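Local coordinates for actin binding protein family protein (Entamoeba histolytica HM-1:IMSS, PDB 6K2F), which probably binds actin monomers and, as a twinfilin of the ADF/cofilin family, is thought to inhibit filament assembly by sequestering them, at residues D72-I86 against S112-F126. Sequence-based numbering, arbitrary orientation.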
loop_
_atom_site.group_PDB
_atom_site.type_symbol
_atom_site.label_atom_id
_atom_site.label_comp_id
_atom_site.label_asym_id
_atom_site.label_seq_id
_atom_site.Cartn_x
_atom_site.Cartn_y
_atom_site.Cartn_z
ATOM N N ASP A 72 -7.254 2.003 -13.997
ATOM C CA ASP A 72 -8.580 2.026 -14.666
ATOM C C ASP A 72 -8.797 3.427 -15.240
ATOM O O ASP A 72 -9.071 4.359 -14.450
ATOM C CB ASP A 72 -9.687 1.640 -13.684
ATOM C CG ASP A 72 -11.067 1.569 -14.310
ATOM O OD1 ASP A 72 -11.166 1.755 -15.545
ATOM O OD2 ASP A 72 -12.025 1.319 -13.551
ATOM N N ASP A 73 -8.664 3.569 -16.553
ATOM C CA ASP A 73 -8.775 4.894 -17.227
ATOM C C ASP A 73 -10.166 5.486 -16.983
ATOM O O ASP A 73 -10.266 6.723 -16.839
ATOM C CB ASP A 73 -8.429 4.802 -18.713
ATOM C CG ASP A 73 -6.948 4.566 -18.970
ATOM O OD1 ASP A 73 -6.114 5.221 -18.301
ATOM O OD2 ASP A 73 -6.637 3.725 -19.828
ATOM N N ILE A 74 -11.183 4.631 -16.881
ATOM C CA ILE A 74 -12.613 5.050 -16.788
ATOM C C ILE A 74 -12.827 5.872 -15.511
ATOM O O ILE A 74 -13.598 6.831 -15.574
ATOM C CB ILE A 74 -13.546 3.824 -16.898
ATOM C CG1 ILE A 74 -13.421 3.207 -18.298
ATOM C CG2 ILE A 74 -14.982 4.193 -16.547
ATOM C CD1 ILE A 74 -14.198 1.932 -18.524
ATOM N N THR A 75 -12.172 5.520 -14.404
ATOM C CA THR A 75 -12.372 6.141 -13.072
ATOM C C THR A 75 -11.112 6.894 -12.639
ATOM O O THR A 75 -11.117 7.445 -11.499
ATOM C CB THR A 75 -12.692 5.082 -12.015
ATOM O OG1 THR A 75 -11.518 4.281 -11.835
ATOM C CG2 THR A 75 -13.872 4.217 -12.400
ATOM N N ASN A 76 -10.038 6.830 -13.442
ATOM C CA ASN A 76 -8.761 7.532 -13.124
ATOM C C ASN A 76 -8.227 6.935 -11.827
ATOM O O ASN A 76 -7.508 7.617 -11.083
ATOM C CB ASN A 76 -8.955 9.046 -13.015
ATOM C CG ASN A 76 -7.666 9.829 -13.014
ATOM O OD1 ASN A 76 -7.587 10.907 -12.411
ATOM N ND2 ASN A 76 -6.679 9.323 -13.725
ATOM N N GLY A 77 -8.587 5.681 -11.598
ATOM C CA GLY A 77 -8.194 4.931 -10.404
ATOM C C GLY A 77 -7.533 3.625 -10.805
ATOM O O GLY A 77 -6.683 3.655 -11.683
ATOM N N TYR A 78 -7.983 2.530 -10.219
ATOM C CA TYR A 78 -7.368 1.195 -10.379
ATOM C C TYR A 78 -8.443 0.157 -10.705
ATOM O O TYR A 78 -9.632 0.336 -10.381
ATOM C CB TYR A 78 -6.656 0.815 -9.087
ATOM C CG TYR A 78 -5.289 1.419 -8.910
ATOM C CD1 TYR A 78 -4.186 0.802 -9.474
ATOM C CD2 TYR A 78 -5.076 2.570 -8.165
ATOM C CE1 TYR A 78 -2.905 1.283 -9.285
ATOM C CE2 TYR A 78 -3.792 3.061 -7.962
ATOM C CZ TYR A 78 -2.704 2.426 -8.537
ATOM O OH TYR A 78 -1.406 2.864 -8.377
ATOM N N LYS A 79 -8.001 -0.963 -11.268
ATOM C CA LYS A 79 -8.767 -2.229 -11.299
ATOM C C LYS A 79 -8.593 -2.951 -9.957
ATOM O O LYS A 79 -7.530 -2.856 -9.344
ATOM C CB LYS A 79 -8.277 -3.092 -12.456
ATOM C CG LYS A 79 -8.553 -2.510 -13.836
ATOM C CD LYS A 79 -9.767 -3.087 -14.453
ATOM C CE LYS A 79 -10.099 -2.548 -15.827
ATOM N NZ LYS A 79 -11.387 -3.118 -16.279
ATOM N N TRP A 80 -9.631 -3.641 -9.509
ATOM C CA TRP A 80 -9.680 -4.331 -8.199
ATOM C C TRP A 80 -10.030 -5.809 -8.390
ATOM O O TRP A 80 -10.542 -6.191 -9.451
ATOM C CB TRP A 80 -10.725 -3.663 -7.309
ATOM C CG TRP A 80 -10.407 -2.245 -6.942
ATOM C CD1 TRP A 80 -10.379 -1.160 -7.764
ATOM C CD2 TRP A 80 -10.036 -1.777 -5.640
ATOM N NE1 TRP A 80 -10.021 -0.046 -7.060
ATOM C CE2 TRP A 80 -9.807 -0.385 -5.755
ATOM C CE3 TRP A 80 -9.950 -2.370 -4.379
ATOM C CZ2 TRP A 80 -9.470 0.398 -4.655
ATOM C CZ3 TRP A 80 -9.629 -1.592 -3.295
ATOM C CH2 TRP A 80 -9.378 -0.228 -3.433
ATOM N N LEU A 81 -9.738 -6.591 -7.361
ATOM C CA LEU A 81 -10.293 -7.947 -7.185
ATOM C C LEU A 81 -11.409 -7.867 -6.156
ATOM O O LEU A 81 -11.257 -7.162 -5.140
ATOM C CB LEU A 81 -9.221 -8.909 -6.676
ATOM C CG LEU A 81 -7.883 -8.864 -7.392
ATOM C CD1 LEU A 81 -6.904 -9.769 -6.667
ATOM C CD2 LEU A 81 -8.041 -9.227 -8.842
ATOM N N LEU A 82 -12.485 -8.586 -6.411
ATOM C CA LEU A 82 -13.508 -8.828 -5.376
ATOM C C LEU A 82 -13.248 -10.231 -4.845
ATOM O O LEU A 82 -13.424 -11.192 -5.606
ATOM C CB LEU A 82 -14.906 -8.692 -5.976
ATOM C CG LEU A 82 -16.031 -9.062 -5.000
ATOM C CD1 LEU A 82 -15.971 -8.231 -3.729
ATOM C CD2 LEU A 82 -17.374 -8.924 -5.688
ATOM N N LEU A 83 -12.762 -10.323 -3.615
ATOM C CA LEU A 83 -12.530 -11.626 -2.954
ATOM C C LEU A 83 -13.753 -11.878 -2.085
ATOM O O LEU A 83 -14.062 -11.022 -1.253
ATOM C CB LEU A 83 -11.258 -11.564 -2.116
ATOM C CG LEU A 83 -10.006 -11.061 -2.837
ATOM C CD1 LEU A 83 -8.814 -11.113 -1.899
ATOM C CD2 LEU A 83 -9.728 -11.843 -4.104
ATOM N N ALA A 84 -14.448 -12.982 -2.293
ATOM C CA ALA A 84 -15.632 -13.284 -1.470
ATOM C C ALA A 84 -15.320 -14.578 -0.735
ATOM O O ALA A 84 -15.254 -15.640 -1.403
ATOM C CB ALA A 84 -16.851 -13.409 -2.321
ATOM N N TYR A 85 -15.110 -14.471 0.575
ATOM C CA TYR A 85 -14.868 -15.635 1.457
ATOM C C TYR A 85 -16.235 -16.073 1.973
ATOM O O TYR A 85 -16.833 -15.327 2.742
ATOM C CB TYR A 85 -13.904 -15.285 2.587
ATOM C CG TYR A 85 -13.805 -16.368 3.636
ATOM C CD1 TYR A 85 -13.427 -17.656 3.309
ATOM C CD2 TYR A 85 -14.123 -16.117 4.955
ATOM C CE1 TYR A 85 -13.354 -18.654 4.267
ATOM C CE2 TYR A 85 -14.065 -17.106 5.914
ATOM C CZ TYR A 85 -13.676 -18.388 5.580
ATOM O OH TYR A 85 -13.644 -19.367 6.539
ATOM N N ILE A 86 -16.740 -17.174 1.452
ATOM C CA ILE A 86 -18.090 -17.669 1.804
ATOM C C ILE A 86 -17.930 -19.129 2.169
ATOM O O ILE A 86 -18.115 -20.018 1.334
ATOM C CB ILE A 86 -19.099 -17.420 0.668
ATOM C CG1 ILE A 86 -19.108 -15.946 0.267
ATOM C CG2 ILE A 86 -20.480 -17.926 1.087
ATOM C CD1 ILE A 86 -19.936 -15.660 -0.957
ATOM N N SER A 112 -16.284 -1.376 -14.773
ATOM C CA SER A 112 -14.834 -1.337 -15.113
ATOM C C SER A 112 -13.991 -1.685 -13.880
ATOM O O SER A 112 -12.794 -1.949 -14.027
ATOM C CB SER A 112 -14.411 0.004 -15.678
ATOM O OG SER A 112 -14.392 1.009 -14.665
ATOM N N THR A 113 -14.598 -1.672 -12.696
ATOM C CA THR A 113 -13.865 -1.663 -11.414
ATOM C C THR A 113 -13.112 -2.980 -11.233
ATOM O O THR A 113 -11.953 -2.934 -10.767
ATOM C CB THR A 113 -14.819 -1.469 -10.232
ATOM O OG1 THR A 113 -15.495 -0.224 -10.428
ATOM C CG2 THR A 113 -14.105 -1.511 -8.896
ATOM N N PHE A 114 -13.776 -4.109 -11.458
ATOM C CA PHE A 114 -13.265 -5.433 -11.012
ATOM C C PHE A 114 -12.678 -6.198 -12.188
ATOM O O PHE A 114 -13.347 -6.465 -13.190
ATOM C CB PHE A 114 -14.341 -6.225 -10.280
ATOM C CG PHE A 114 -14.744 -5.527 -9.013
ATOM C CD1 PHE A 114 -13.931 -5.588 -7.896
ATOM C CD2 PHE A 114 -15.893 -4.752 -8.972
ATOM C CE1 PHE A 114 -14.283 -4.932 -6.734
ATOM C CE2 PHE A 114 -16.238 -4.089 -7.811
ATOM C CZ PHE A 114 -15.437 -4.178 -6.701
ATOM N N LEU A 115 -11.408 -6.532 -12.040
ATOM C CA LEU A 115 -10.679 -7.375 -13.014
ATOM C C LEU A 115 -11.206 -8.802 -12.853
ATOM O O LEU A 115 -11.542 -9.447 -13.867
ATOM C CB LEU A 115 -9.192 -7.255 -12.669
ATOM C CG LEU A 115 -8.230 -8.039 -13.549
ATOM C CD1 LEU A 115 -8.090 -7.368 -14.902
ATOM C CD2 LEU A 115 -6.881 -8.167 -12.866
ATOM N N TYR A 116 -11.317 -9.259 -11.602
ATOM C CA TYR A 116 -11.830 -10.605 -11.284
ATOM C C TYR A 116 -12.695 -10.554 -10.030
ATOM O O TYR A 116 -12.413 -9.758 -9.119
ATOM C CB TYR A 116 -10.689 -11.576 -10.980
ATOM C CG TYR A 116 -9.765 -11.816 -12.139
ATOM C CD1 TYR A 116 -10.237 -12.384 -13.311
ATOM C CD2 TYR A 116 -8.429 -11.463 -12.062
ATOM C CE1 TYR A 116 -9.397 -12.614 -14.383
ATOM C CE2 TYR A 116 -7.582 -11.676 -13.136
ATOM C CZ TYR A 116 -8.066 -12.253 -14.287
ATOM O OH TYR A 116 -7.226 -12.493 -15.336
ATOM N N GLU A 117 -13.669 -11.453 -9.988
ATOM C CA GLU A 117 -14.427 -11.771 -8.763
ATOM C C GLU A 117 -14.028 -13.194 -8.400
ATOM O O GLU A 117 -14.291 -14.100 -9.224
ATOM C CB GLU A 117 -15.909 -11.551 -9.019
ATOM C CG GLU A 117 -16.222 -10.120 -9.450
ATOM C CD GLU A 117 -17.707 -9.821 -9.563
ATOM O OE1 GLU A 117 -18.497 -10.726 -9.254
ATOM O OE2 GLU A 117 -18.069 -8.687 -9.962
ATOM N N ILE A 118 -13.451 -13.388 -7.228
ATOM C CA ILE A 118 -12.876 -14.679 -6.768
ATOM C C ILE A 118 -13.690 -15.186 -5.577
ATOM O O ILE A 118 -13.607 -14.599 -4.473
ATOM C CB ILE A 118 -11.387 -14.556 -6.441
ATOM C CG1 ILE A 118 -10.617 -13.991 -7.628
ATOM C CG2 ILE A 118 -10.842 -15.905 -5.995
ATOM C CD1 ILE A 118 -9.157 -13.739 -7.356
ATOM N N HIS A 119 -14.449 -16.251 -5.808
ATOM C CA HIS A 119 -15.255 -16.906 -4.753
ATOM C C HIS A 119 -14.390 -17.983 -4.103
ATOM O O HIS A 119 -13.830 -18.807 -4.833
ATOM C CB HIS A 119 -16.532 -17.452 -5.379
ATOM C CG HIS A 119 -17.422 -18.164 -4.425
ATOM N ND1 HIS A 119 -18.631 -17.631 -4.026
ATOM C CD2 HIS A 119 -17.315 -19.374 -3.835
ATOM C CE1 HIS A 119 -19.222 -18.489 -3.201
ATOM N NE2 HIS A 119 -18.441 -19.559 -3.069
ATOM N N GLY A 120 -14.214 -17.948 -2.789
ATOM C CA GLY A 120 -13.410 -18.951 -2.073
ATOM C C GLY A 120 -14.140 -19.409 -0.834
ATOM O O GLY A 120 -14.983 -18.657 -0.346
ATOM N N THR A 121 -13.864 -20.625 -0.371
ATOM C CA THR A 121 -14.593 -21.204 0.795
ATOM C C THR A 121 -13.634 -21.505 1.938
ATOM O O THR A 121 -14.121 -21.871 3.005
ATOM C CB THR A 121 -15.380 -22.447 0.371
ATOM O OG1 THR A 121 -14.454 -23.493 0.050
ATOM C CG2 THR A 121 -16.291 -22.151 -0.808
ATOM N N VAL A 122 -12.329 -21.410 1.706
ATOM C CA VAL A 122 -11.290 -21.698 2.739
ATOM C C VAL A 122 -10.216 -20.619 2.592
ATOM O O VAL A 122 -10.089 -20.024 1.493
ATOM C CB VAL A 122 -10.718 -23.116 2.587
ATOM C CG1 VAL A 122 -11.743 -24.190 2.857
ATOM C CG2 VAL A 122 -10.158 -23.325 1.205
ATOM N N PHE A 123 -9.467 -20.367 3.648
ATOM C CA PHE A 123 -8.372 -19.373 3.637
ATOM C C PHE A 123 -7.383 -19.669 2.510
ATOM O O PHE A 123 -6.869 -18.719 1.866
ATOM C CB PHE A 123 -7.624 -19.371 4.958
ATOM C CG PHE A 123 -8.326 -18.725 6.127
ATOM C CD1 PHE A 123 -9.701 -18.577 6.184
ATOM C CD2 PHE A 123 -7.564 -18.310 7.207
ATOM C CE1 PHE A 123 -10.293 -17.987 7.278
ATOM C CE2 PHE A 123 -8.162 -17.716 8.304
ATOM C CZ PHE A 123 -9.519 -17.552 8.330
ATOM N N SER A 124 -7.122 -20.935 2.242
ATOM C CA SER A 124 -6.104 -21.374 1.261
ATOM C C SER A 124 -6.572 -21.069 -0.175
ATOM O O SER A 124 -5.749 -21.207 -1.106
ATOM C CB SER A 124 -5.761 -22.830 1.466
ATOM O OG SER A 124 -6.877 -23.683 1.241
ATOM N N ASP A 125 -7.822 -20.657 -0.374
ATOM C CA ASP A 125 -8.289 -20.127 -1.682
ATOM C C ASP A 125 -7.777 -18.714 -1.942
ATOM O O ASP A 125 -7.956 -18.211 -3.087
ATOM C CB ASP A 125 -9.806 -20.137 -1.809
ATOM C CG ASP A 125 -10.393 -21.525 -1.957
ATOM O OD1 ASP A 125 -9.688 -22.453 -2.479
ATOM O OD2 ASP A 125 -11.565 -21.690 -1.530
ATOM N N PHE A 126 -7.186 -18.084 -0.940
ATOM C CA PHE A 126 -6.691 -16.696 -1.019
ATOM C C PHE A 126 -5.197 -16.693 -0.744
ATOM O O PHE A 126 -4.537 -17.745 -0.837
ATOM C CB PHE A 126 -7.563 -15.834 -0.104
ATOM C CG PHE A 126 -9.027 -15.910 -0.454
ATOM C CD1 PHE A 126 -9.518 -15.291 -1.592
ATOM C CD2 PHE A 126 -9.935 -16.586 0.351
ATOM C CE1 PHE A 126 -10.857 -15.365 -1.942
ATOM C CE2 PHE A 126 -11.287 -16.625 0.019
ATOM C CZ PHE A 126 -11.750 -16.020 -1.125
HETATM O O HOH W 1 -13.008 -21.831 5.765
#
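The parallel strand pair that closes one side of the central mixed sheet in the N-terminal ADF-homology domain of twinfilin joins L82 and A84 to I118: I118 N donates to L82 O at 2.7 Å and A84 N to I118 O at 2.8 Å, both nearly straight. Near L115 the chain turns a corner and the register slips by one residue: W80 O receives L115 N, L82 N reaches Y116 O, and Y116 N is buried without a partner. On one face L83 CD2 lies alongside I118 CD1, 3.8 Å away, with I118 also packing on helix 127-137; on the other, F114 CD1 packs on L82 CB, beside helix 103-109. Beyond the strand, F126 brings CZ to A84 O at its ring edge, 3.5 Å away, while F123 sets its edge against the face of Y85, planes at 77°. The Y85 hydroxyl hydrogen-bonds to G59 N and to a water that donates to T121 O. At the far end, S112 OG donates to the syn lone pair of D72 OD2 at 2.6 Å, and K79, bent at chi2 (-98°), carries NZ to S112 O. Side-chain polar bonds thus meet at S112, whereas beyond G120 aromatic packing accompanies the continuing backbone ladder.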